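Local coordinates for putative branched-chain amino acid transport system substrate-binding protein (Rhodopseudomonas palustris, PDB 3TX6) that probably serves as the periplasmic solute-binding component of an ABC transporter for p-coumaric acid and related aromatic acids, and here holds 3-(4-hydroxyphenyl)pyruvic acid, at residues G217-T222 / E239-A244. Sequence-based numbering, arbitrary orientation.
Sequences GLIYQT and EGVLMA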
loop_
_atom_site.group_PDB
_atom_site.type_symbol
_atom_site.label_atom_id
_atom_site.label_comp_id
_atom_site.label_asym_id
_atom_site.label_seq_id
_atom_site.Cartn_x
_atom_site.Cartn_y
_atom_site.Cartn_z
ATOM N N GLY A 217 9.537 -2.467 -25.294
ATOM C CA GLY A 217 8.271 -1.812 -24.983
ATOM C C GLY A 217 8.280 -1.081 -23.665
ATOM O O GLY A 217 9.258 -1.164 -22.888
ATOM N N LEU A 218 7.202 -0.318 -23.445
ATOM C CA LEU A 218 7.001 0.345 -22.176
ATOM C C LEU A 218 6.773 -0.692 -21.063
ATOM O O LEU A 218 6.073 -1.687 -21.262
ATOM C CB LEU A 218 5.876 1.392 -22.236
ATOM C CG LEU A 218 6.086 2.644 -23.120
ATOM C CD1 LEU A 218 4.883 3.594 -23.077
ATOM C CD2 LEU A 218 7.365 3.380 -22.689
ATOM N N ILE A 219 7.399 -0.475 -19.903
ATOM C CA ILE A 219 7.118 -1.325 -18.702
ATOM C C ILE A 219 6.461 -0.512 -17.600
ATOM O O ILE A 219 6.842 0.688 -17.332
ATOM C CB ILE A 219 8.408 -1.950 -18.126
ATOM C CG1 ILE A 219 9.105 -2.812 -19.177
ATOM C CG2 ILE A 219 8.119 -2.761 -16.840
ATOM C CD1 ILE A 219 10.522 -3.272 -18.770
ATOM N N TYR A 220 5.422 -1.134 -17.027
ATOM C CA TYR A 220 4.584 -0.500 -16.043
ATOM C C TYR A 220 4.678 -1.271 -14.741
ATOM O O TYR A 220 4.689 -2.531 -14.711
ATOM C CB TYR A 220 3.124 -0.438 -16.546
ATOM C CG TYR A 220 2.903 0.548 -17.708
ATOM C CD1 TYR A 220 3.261 0.245 -19.045
ATOM C CD2 TYR A 220 2.360 1.777 -17.469
ATOM C CE1 TYR A 220 3.094 1.191 -20.065
ATOM C CE2 TYR A 220 2.176 2.717 -18.499
ATOM C CZ TYR A 220 2.548 2.421 -19.798
ATOM O OH TYR A 220 2.324 3.385 -20.793
ATOM N N GLN A 221 4.763 -0.501 -13.663
ATOM C CA GLN A 221 4.937 -1.073 -12.320
ATOM C C GLN A 221 3.803 -0.616 -11.443
ATOM O O GLN A 221 3.310 0.542 -11.587
ATOM C CB GLN A 221 6.282 -0.696 -11.661
ATOM C CG GLN A 221 7.520 -1.321 -12.290
ATOM C CD GLN A 221 7.762 -2.763 -11.877
ATOM O OE1 GLN A 221 7.165 -3.239 -10.903
ATOM N NE2 GLN A 221 8.676 -3.459 -12.565
ATOM N N THR A 222 3.437 -1.501 -10.499
ATOM C CA THR A 222 2.453 -1.160 -9.492
ATOM C C THR A 222 3.020 -0.357 -8.332
ATOM O O THR A 222 4.224 -0.159 -8.217
ATOM C CB THR A 222 1.810 -2.429 -8.898
ATOM O OG1 THR A 222 2.709 -3.124 -8.008
ATOM C CG2 THR A 222 1.310 -3.394 -9.994
ATOM N N GLU A 239 15.033 2.923 -16.152
ATOM C CA GLU A 239 14.852 4.169 -16.904
ATOM C C GLU A 239 13.524 4.106 -17.650
ATOM O O GLU A 239 13.220 3.109 -18.261
ATOM C CB GLU A 239 16.052 4.366 -17.856
ATOM C CG GLU A 239 15.987 5.535 -18.855
ATOM C CD GLU A 239 15.192 5.220 -20.154
ATOM O OE1 GLU A 239 15.533 4.316 -21.044
ATOM O OE2 GLU A 239 14.207 5.946 -20.280
ATOM N N GLY A 240 12.720 5.172 -17.556
ATOM C CA GLY A 240 11.500 5.287 -18.372
ATOM C C GLY A 240 10.298 4.525 -17.889
ATOM O O GLY A 240 9.246 4.583 -18.531
ATOM N N VAL A 241 10.452 3.802 -16.768
ATOM C CA VAL A 241 9.368 2.984 -16.213
ATOM C C VAL A 241 8.235 3.921 -15.919
ATOM O O VAL A 241 8.453 5.156 -15.649
ATOM C CB VAL A 241 9.827 2.197 -14.949
ATOM C CG1 VAL A 241 10.006 3.124 -13.746
ATOM C CG2 VAL A 241 8.883 1.024 -14.597
ATOM N N LEU A 242 7.017 3.402 -16.013
ATOM C CA LEU A 242 5.855 4.157 -15.501
ATOM C C LEU A 242 5.375 3.405 -14.285
ATOM O O LEU A 242 5.237 2.184 -14.312
ATOM C CB LEU A 242 4.727 4.204 -16.535
ATOM C CG LEU A 242 4.923 5.029 -17.801
ATOM C CD1 LEU A 242 5.504 6.438 -17.509
ATOM C CD2 LEU A 242 5.838 4.195 -18.698
HETATM N N MSE A 243 5.065 4.151 -13.241
HETATM C CA MSE A 243 4.812 3.517 -11.941
HETATM C C MSE A 243 3.718 4.262 -11.271
HETATM O O MSE A 243 3.766 5.503 -11.176
HETATM C CB MSE A 243 6.098 3.547 -11.112
HETATM C CG MSE A 243 5.769 3.099 -9.699
HETATM SE SE MSE A 243 7.319 3.127 -8.540
HETATM C CE MSE A 243 8.620 1.989 -9.508
ATOM N N ALA A 244 2.697 3.527 -10.835
ATOM C CA ALA A 244 1.615 4.122 -10.045
ATOM C C ALA A 244 2.180 4.349 -8.656
ATOM O O ALA A 244 2.910 3.490 -8.123
ATOM C CB ALA A 244 0.393 3.196 -9.987
HETATM O O HOH W 1 9.196 2.025 -19.808
#
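Strand 218-221 runs parallel to strand 242-244, Y220 opposite L242 and Q221 opposite M243, with N-to-C directions 18° apart. L242 N donates a nearly straight bond to I219 O at 3.0 Å. L242 O accepts from Q221 N at 2.8 Å, and A244 N closes the series on Q221 O. Ahead of strand 242-244 the chains stand further apart, and a water links I219 N to G240 O, its bond to G240 being weak.

The side chains of Y220 and L242 run alongside each other on one face of the sheet. The tyrosine has CG anti to its carbonyl carbon (chi1 -70°), and its ring leans over the neighbouring strand. Ring atom CD2 of Y220 meets CB of L242 at 3.5 Å. L242 CD2 sits over the ring face, 4.1 Å from the centroid and displaced toward the rim, a CH-pi contact. Y220 OH bonds to H129 ND1 of helix 119-130, which covers the side of the sheet that carries Y220 and L242. An alanine in place of Y220 would probably open a gap beside L242 and leave H129 without its hydroxyl partner.

Q221 and M243 point to the other face. CG of Q221 also packs on CG2 of V241, in the loop leading into the strand, at 3.6 Å. The bend at chi2 (-79°) turns the amide away from the strand 242-244, and NE2 bonds to A203 O and Q207 OE1 of helix 200-213.

At the C-terminal end, the T222 side chain comes within about 5 Å of the bound 3-(4-hydroxyphenyl)pyruvic acid. Its OG1 is bonded to Y147 OH and G224 N. Helix 228-234 connects the two strands, completing a beta-alpha-beta unit in one lobe of a periplasmic binding protein, with the ligand at the C-terminal end of the strand 218-221.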